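PDB 1P35: early 35 kDa protein from Autographa californica nucleopolyhedrovirus, which blocks apoptosis of the infected insect cell by inhibiting caspases, and also suppresses the host's antiviral RNA interference. Local coordinates for residues S201-F212 against L288-K298. Sequence-based numbering, arbitrary orientation.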
ATOM      1  N   SER A 201       8.107 -21.597  11.830  1.00 37.15           N
ATOM      2  CA  SER A 201       8.924 -22.613  12.472  1.00 43.21           C
ATOM      3  C   SER A 201       8.338 -23.025  13.806  1.00 43.44           C
ATOM      4  O   SER A 201       9.074 -23.163  14.792  1.00 45.47           O
ATOM      5  CB  SER A 201      10.363 -22.128  12.666  1.00 33.20           C
ATOM      6  OG  SER A 201      10.819 -21.467  11.495  1.00 47.46           O
ATOM      7  N   VAL A 202       7.017 -23.228  13.826  1.00 49.14           N
ATOM      8  CA  VAL A 202       6.326 -23.627  15.055  1.00 41.66           C
ATOM      9  C   VAL A 202       5.487 -24.863  14.943  1.00 34.09           C
ATOM     10  O   VAL A 202       4.962 -25.161  13.909  1.00 33.15           O
ATOM     11  CB  VAL A 202       5.426 -22.483  15.644  1.00 34.47           C
ATOM     12  CG1 VAL A 202       6.333 -21.452  16.269  1.00 28.13           C
ATOM     13  CG2 VAL A 202       4.530 -21.814  14.521  1.00 13.99           C
ATOM     14  N   GLN A 203       5.418 -25.606  16.028  1.00 36.86           N
ATOM     15  CA  GLN A 203       4.621 -26.816  16.084  1.00 42.74           C
ATOM     16  C   GLN A 203       3.157 -26.487  16.368  1.00 41.78           C
ATOM     17  O   GLN A 203       2.829 -25.511  17.046  1.00 35.03           O
ATOM     18  CB  GLN A 203       5.146 -27.734  17.193  1.00 51.23           C
ATOM     19  CG  GLN A 203       6.496 -28.389  16.917  1.00 55.63           C
ATOM     20  CD  GLN A 203       6.961 -29.213  18.101  1.00 85.62           C
ATOM     21  OE1 GLN A 203       6.192 -30.001  18.664  1.00 86.28           O
ATOM     22  NE2 GLN A 203       8.223 -29.043  18.485  1.00 85.92           N
ATOM     23  N   PHE A 204       2.281 -27.331  15.860  1.00 44.57           N
ATOM     24  CA  PHE A 204       0.849 -27.183  16.067  1.00 37.91           C
ATOM     25  C   PHE A 204       0.472 -27.558  17.493  1.00 41.00           C
ATOM     26  O   PHE A 204       1.031 -28.498  18.068  1.00 45.24           O
ATOM     27  CB  PHE A 204       0.109 -28.113  15.113  1.00 27.53           C
ATOM     28  CG  PHE A 204      -1.362 -27.921  15.096  1.00 42.25           C
ATOM     29  CD1 PHE A 204      -1.912 -26.708  14.661  1.00 54.05           C
ATOM     30  CD2 PHE A 204      -2.215 -28.959  15.469  1.00 40.08           C
ATOM     31  CE1 PHE A 204      -3.279 -26.529  14.592  1.00 49.87           C
ATOM     32  CE2 PHE A 204      -3.601 -28.786  15.403  1.00 45.92           C
ATOM     33  CZ  PHE A 204      -4.131 -27.571  14.964  1.00 48.03           C
ATOM     34  N   ASP A 205      -0.464 -26.807  18.076  1.00 47.34           N
ATOM     35  CA  ASP A 205      -0.960 -27.137  19.411  1.00 38.58           C
ATOM     36  C   ASP A 205      -2.488 -27.001  19.336  1.00 43.06           C
ATOM     37  O   ASP A 205      -3.082 -25.971  19.703  1.00 42.96           O
ATOM     38  CB  ASP A 205      -0.364 -26.222  20.485  1.00 37.41           C
ATOM     39  CG  ASP A 205      -0.718 -26.683  21.918  1.00 51.77           C
ATOM     40  OD1 ASP A 205      -1.741 -27.376  22.116  1.00 41.73           O
ATOM     41  OD2 ASP A 205       0.025 -26.332  22.854  1.00 40.65           O
ATOM     42  N   GLY A 206      -3.111 -28.053  18.813  1.00 37.05           N
ATOM     43  CA  GLY A 206      -4.553 -28.070  18.641  1.00 35.41           C
ATOM     44  C   GLY A 206      -5.301 -27.760  19.920  1.00 30.67           C
ATOM     45  O   GLY A 206      -6.210 -26.951  19.952  1.00 45.46           O
ATOM     46  N   GLU A 207      -4.895 -28.367  21.011  1.00 37.35           N
ATOM     47  CA  GLU A 207      -5.613 -28.106  22.226  1.00 22.30           C
ATOM     48  C   GLU A 207      -5.526 -26.651  22.731  1.00 38.13           C
ATOM     49  O   GLU A 207      -6.512 -26.116  23.239  1.00 34.37           O
ATOM     50  CB  GLU A 207      -5.089 -29.075  23.291  1.00 43.02           C
ATOM     51  CG  GLU A 207      -5.524 -28.843  24.719  1.00 59.96           C
ATOM     52  CD  GLU A 207      -4.950 -29.904  25.673  1.00 78.47           C
ATOM     53  OE1 GLU A 207      -4.530 -30.991  25.200  1.00 66.26           O
ATOM     54  OE2 GLU A 207      -4.933 -29.658  26.894  1.00 80.51           O
ATOM     55  N   GLN A 208      -4.355 -26.023  22.631  1.00 30.03           N
ATOM     56  CA  GLN A 208      -4.204 -24.654  23.124  1.00 29.71           C
ATOM     57  C   GLN A 208      -5.027 -23.737  22.232  1.00 23.54           C
ATOM     58  O   GLN A 208      -5.605 -22.774  22.700  1.00 26.82           O
ATOM     59  CB  GLN A 208      -2.723 -24.195  23.091  1.00 29.40           C
ATOM     60  CG  GLN A 208      -2.450 -22.848  23.793  1.00 27.46           C
ATOM     61  CD  GLN A 208      -0.949 -22.438  23.742  1.00 27.46           C
ATOM     62  OE1 GLN A 208      -0.587 -21.300  24.052  1.00 28.49           O
ATOM     63  NE2 GLN A 208      -0.089 -23.384  23.370  1.00 34.11           N
ATOM     64  N   PHE A 209      -5.075 -24.062  20.943  1.00 27.22           N
ATOM     65  CA  PHE A 209      -5.796 -23.236  20.011  1.00 20.11           C
ATOM     66  C   PHE A 209      -7.336 -23.402  20.246  1.00 29.45           C
ATOM     67  O   PHE A 209      -8.087 -22.403  20.184  1.00 31.30           O
ATOM     68  CB  PHE A 209      -5.390 -23.560  18.545  1.00 27.64           C
ATOM     69  CG  PHE A 209      -3.915 -23.281  18.209  1.00 38.03           C
ATOM     70  CD1 PHE A 209      -3.168 -22.411  18.994  1.00 21.38           C
ATOM     71  CD2 PHE A 209      -3.268 -23.941  17.136  1.00 19.68           C
ATOM     72  CE1 PHE A 209      -1.756 -22.185  18.751  1.00 24.45           C
ATOM     73  CE2 PHE A 209      -1.866 -23.738  16.884  1.00 22.37           C
ATOM     74  CZ  PHE A 209      -1.131 -22.859  17.701  1.00 30.70           C
ATOM     75  N   GLU A 210      -7.792 -24.625  20.530  1.00 34.18           N
ATOM     76  CA  GLU A 210      -9.231 -24.881  20.779  1.00 32.27           C
ATOM     77  C   GLU A 210      -9.687 -24.073  21.957  1.00 24.12           C
ATOM     78  O   GLU A 210     -10.700 -23.380  21.906  1.00 43.07           O
ATOM     79  CB  GLU A 210      -9.521 -26.367  21.049  1.00 28.12           C
ATOM     80  CG  GLU A 210      -9.339 -27.229  19.806  1.00 56.95           C
ATOM     81  CD  GLU A 210      -9.717 -28.678  20.035  1.00 71.25           C
ATOM     82  OE1 GLU A 210     -10.891 -28.931  20.417  1.00 58.85           O
ATOM     83  OE2 GLU A 210      -8.835 -29.548  19.820  1.00 71.24           O
ATOM     84  N   GLU A 211      -8.911 -24.158  23.031  1.00 22.04           N
ATOM     85  CA  GLU A 211      -9.253 -23.390  24.221  1.00 22.40           C
ATOM     86  C   GLU A 211      -9.369 -21.875  23.918  1.00 20.66           C
ATOM     87  O   GLU A 211     -10.235 -21.198  24.426  1.00 36.32           O
ATOM     88  CB  GLU A 211      -8.174 -23.583  25.296  1.00 33.35           C
ATOM     89  CG  GLU A 211      -8.369 -22.626  26.496  1.00 53.15           C
ATOM     90  CD  GLU A 211      -7.261 -22.706  27.539  1.00 54.59           C
ATOM     91  OE1 GLU A 211      -6.053 -22.689  27.180  1.00 79.92           O
ATOM     92  OE2 GLU A 211      -7.607 -22.754  28.729  1.00 42.15           O
ATOM     93  N   PHE A 212      -8.439 -21.340  23.120  1.00 33.35           N
ATOM     94  CA  PHE A 212      -8.468 -19.902  22.850  1.00 31.21           C
ATOM     95  C   PHE A 212      -9.726 -19.550  21.991  1.00 28.67           C
ATOM     96  O   PHE A 212     -10.483 -18.623  22.319  1.00 23.67           O
ATOM     97  CB  PHE A 212      -7.135 -19.477  22.141  1.00 30.17           C
ATOM     98  CG  PHE A 212      -6.704 -18.080  22.453  1.00 32.27           C
ATOM     99  CD1 PHE A 212      -7.414 -16.983  21.948  1.00 62.68           C
ATOM    100  CD2 PHE A 212      -5.629 -17.847  23.296  1.00 38.73           C
ATOM    101  CE1 PHE A 212      -7.051 -15.659  22.291  1.00 64.87           C
ATOM    102  CE2 PHE A 212      -5.259 -16.530  23.642  1.00 36.22           C
ATOM    103  CZ  PHE A 212      -5.969 -15.440  23.143  1.00 47.20           C
ATOM    104  N   LEU A 288     -10.622 -15.078  28.493  1.00 35.04           N
ATOM    105  CA  LEU A 288      -9.252 -15.602  28.538  1.00 28.32           C
ATOM    106  C   LEU A 288      -8.330 -14.421  28.164  1.00 31.83           C
ATOM    107  O   LEU A 288      -8.487 -13.831  27.098  1.00 44.66           O
ATOM    108  CB  LEU A 288      -9.015 -16.709  27.462  1.00 24.28           C
ATOM    109  CG  LEU A 288      -9.149 -18.206  27.762  1.00 46.31           C
ATOM    110  CD1 LEU A 288      -8.884 -19.024  26.494  1.00 40.10           C
ATOM    111  CD2 LEU A 288      -8.137 -18.610  28.850  1.00 35.54           C
ATOM    112  N   ASN A 289      -7.380 -14.105  29.024  1.00 37.99           N
ATOM    113  CA  ASN A 289      -6.415 -13.036  28.769  1.00 26.93           C
ATOM    114  C   ASN A 289      -5.059 -13.681  28.881  1.00 31.46           C
ATOM    115  O   ASN A 289      -4.452 -13.665  29.947  1.00 32.23           O
ATOM    116  CB  ASN A 289      -6.512 -11.936  29.829  1.00 27.49           C
ATOM    117  CG  ASN A 289      -5.450 -10.874  29.620  1.00 25.31           C
ATOM    118  OD1 ASN A 289      -5.157 -10.506  28.486  1.00 45.61           O
ATOM    119  ND2 ASN A 289      -4.891 -10.367  30.698  1.00 25.34           N
ATOM    120  N   LYS A 290      -4.587 -14.302  27.812  1.00 30.35           N
ATOM    121  CA  LYS A 290      -3.308 -14.985  27.879  1.00 38.56           C
ATOM    122  C   LYS A 290      -2.436 -14.992  26.592  1.00 38.85           C
ATOM    123  O   LYS A 290      -2.913 -14.690  25.491  1.00 38.70           O
ATOM    124  CB  LYS A 290      -3.547 -16.436  28.372  1.00 31.56           C
ATOM    125  CG  LYS A 290      -4.516 -17.237  27.546  1.00 42.52           C
ATOM    126  CD  LYS A 290      -4.613 -18.728  27.978  1.00 49.37           C
ATOM    127  CE  LYS A 290      -3.379 -19.558  27.642  1.00 73.85           C
ATOM    128  NZ  LYS A 290      -3.562 -21.004  28.000  1.00 60.63           N
ATOM    129  N   ASN A 291      -1.144 -15.316  26.750  1.00 32.04           N
ATOM    130  CA  ASN A 291      -0.264 -15.425  25.581  1.00 24.84           C
ATOM    131  C   ASN A 291      -0.432 -16.847  24.998  1.00 29.64           C
ATOM    132  O   ASN A 291      -1.001 -17.727  25.616  1.00 34.53           O
ATOM    133  CB  ASN A 291       1.214 -15.207  26.008  1.00 19.37           C
ATOM    134  CG  ASN A 291       1.431 -13.831  26.627  1.00 21.34           C
ATOM    135  OD1 ASN A 291       0.850 -12.846  26.152  1.00 23.69           O
ATOM    136  ND2 ASN A 291       2.279 -13.748  27.658  1.00 24.52           N
ATOM    137  N   VAL A 292       0.064 -17.051  23.795  1.00 26.89           N
ATOM    138  CA  VAL A 292       0.031 -18.364  23.170  1.00 27.61           C
ATOM    139  C   VAL A 292       1.500 -18.756  23.266  1.00 32.60           C
ATOM    140  O   VAL A 292       2.370 -17.960  22.925  1.00 42.61           O
ATOM    141  CB  VAL A 292      -0.434 -18.261  21.705  1.00 30.16           C
ATOM    142  CG1 VAL A 292      -0.022 -19.481  20.933  1.00 25.35           C
ATOM    143  CG2 VAL A 292      -1.946 -18.077  21.670  1.00 29.20           C
ATOM    144  N   ILE A 293       1.788 -19.944  23.774  1.00 43.43           N
ATOM    145  CA  ILE A 293       3.180 -20.378  23.947  1.00 30.74           C
ATOM    146  C   ILE A 293       3.354 -21.669  23.158  1.00 45.61           C
ATOM    147  O   ILE A 293       2.597 -22.636  23.374  1.00 41.28           O
ATOM    148  CB  ILE A 293       3.474 -20.495  25.502  1.00 30.46           C
ATOM    149  CG1 ILE A 293       3.206 -19.098  26.130  1.00 42.12           C
ATOM    150  CG2 ILE A 293       4.937 -20.905  25.778  1.00 26.39           C
ATOM    151  CD1 ILE A 293       3.532 -18.891  27.621  1.00 45.01           C
ATOM    152  N   LEU A 294       4.289 -21.673  22.196  1.00 34.19           N
ATOM    153  CA  LEU A 294       4.517 -22.873  21.352  1.00 37.61           C
ATOM    154  C   LEU A 294       5.948 -23.383  21.373  1.00 29.18           C
ATOM    155  O   LEU A 294       6.850 -22.704  21.865  1.00 31.19           O
ATOM    156  CB  LEU A 294       4.152 -22.551  19.889  1.00 35.73           C
ATOM    157  CG  LEU A 294       2.699 -22.077  19.804  1.00 41.11           C
ATOM    158  CD1 LEU A 294       2.489 -21.286  18.556  1.00 26.52           C
ATOM    159  CD2 LEU A 294       1.723 -23.288  19.973  1.00 29.53           C
ATOM    160  N   ASN A 295       6.144 -24.575  20.813  1.00 45.12           N
ATOM    161  CA  ASN A 295       7.474 -25.169  20.662  1.00 45.54           C
ATOM    162  C   ASN A 295       7.909 -24.854  19.232  1.00 47.32           C
ATOM    163  O   ASN A 295       7.089 -24.878  18.302  1.00 35.68           O
ATOM    164  CB  ASN A 295       7.440 -26.700  20.852  1.00 34.58           C
ATOM    165  CG  ASN A 295       7.161 -27.108  22.296  1.00 47.64           C
ATOM    166  OD1 ASN A 295       7.838 -26.653  23.212  1.00 40.17           O
ATOM    167  ND2 ASN A 295       6.171 -27.966  22.497  1.00 44.48           N
ATOM    168  N   THR A 296       9.187 -24.511  19.073  1.00 44.13           N
ATOM    169  CA  THR A 296       9.751 -24.203  17.766  1.00 42.91           C
ATOM    170  C   THR A 296      10.126 -25.545  17.124  1.00 48.83           C
ATOM    171  O   THR A 296      10.086 -26.583  17.779  1.00 68.85           O
ATOM    172  CB  THR A 296      11.027 -23.328  17.915  1.00 33.91           C
ATOM    173  OG1 THR A 296      11.971 -23.967  18.777  1.00 48.18           O
ATOM    174  CG2 THR A 296      10.689 -22.033  18.570  1.00 49.63           C
ATOM    175  N   ILE A 297      10.460 -25.527  15.843  1.00 53.40           N
ATOM    176  CA  ILE A 297      10.898 -26.745  15.164  1.00 67.49           C
ATOM    177  C   ILE A 297      12.342 -27.003  15.678  1.00 91.80           C
ATOM    178  O   ILE A 297      13.122 -26.050  15.829  1.00 96.00           O
ATOM    179  CB  ILE A 297      10.895 -26.540  13.636  1.00 63.48           C
ATOM    180  CG1 ILE A 297       9.485 -26.172  13.164  1.00 58.65           C
ATOM    181  CG2 ILE A 297      11.363 -27.807  12.936  1.00 91.51           C
ATOM    182  CD1 ILE A 297       8.405 -27.168  13.560  1.00 41.23           C
ATOM    183  N   LYS A 298      12.705 -28.268  15.937  1.00 95.48           N
ATOM    184  CA  LYS A 298      14.038 -28.600  16.499  1.00 91.87           C
ATOM    185  C   LYS A 298      15.343 -28.620  15.646  1.00 96.56           C
ATOM    186  O   LYS A 298      16.367 -28.051  16.067  1.00 88.33           O
ATOM    187  CB  LYS A 298      13.977 -29.943  17.264  1.00 84.11           C
ATOM    188  CG  LYS A 298      13.036 -30.029  18.483  1.00 85.77           C
ATOM    189  CD  LYS A 298      11.556 -30.120  18.075  1.00 88.00           C
ATOM    190  CE  LYS A 298      10.638 -30.379  19.279  1.00 98.53           C
ATOM    191  NZ  LYS A 298      10.649 -29.285  20.306  1.00 81.21           N
TER
HETATM  192  O   HOH W   1       3.949 -25.911  19.825  1.00 40.24           O
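Gln208 meets Ile293 through a fully stretched side chain: CG lies opposite the backbone N (chi1 -171°), chi2 is 180°, and the amide reaches straight from the helix to the strand. There it reads both backbone groups of one residue. OE1 takes Ile293 N in the carbonyl plane, on a lone pair, at 2.7 Å, while NE2 gives an almost straight bond to Ile293 O at 2.8 Å. The second N-H of NE2 goes to Asp205 OD2, so three bonds fix the rotation of the amide. Asp205 is itself the N-cap of helix 206-215, its OD1 accepting Gln208 N at 3.0 Å from above the carboxylate plane; cap and bridging amide thus brace each other. The axes of helical segment 206-212 and strand 292-295 run nearly antiparallel, 9.7 Å apart at their closest. The other edge of this strand pairs with strand 176-179, so the C-terminal strand of P35 lies between that strand and the 201-212 segment. Ahead of the helix, Val202 and Thr296 form a single antiparallel bridge, flanked by Gln203 N to Asn295 O and Ile297 N to Ser201 O, both 2.9 Å. In the Gln203-Asn295 pair itself the second bond runs through a water, which accepts from Asn295 N and donates to Gln203 O. Next to the Gln208 amide, Leu294 CD2 packs 3.7 Å from Phe209 CZ and also touches Asp205 CB, and Val292 CG1 sits at the edge of the Phe209 ring, which stacks on Phe268. Val292 CG2 turns instead to Phe212, whose edge meets Lys290 O. At the far end Leu288 CD1 lies against Glu211 CG, and Lys290 NZ, carried round by a bend at chi3 (-71°), forms a salt bridge with Glu211 OE1 at 3.1 Å, on its syn side but tilted out of the carboxylate plane.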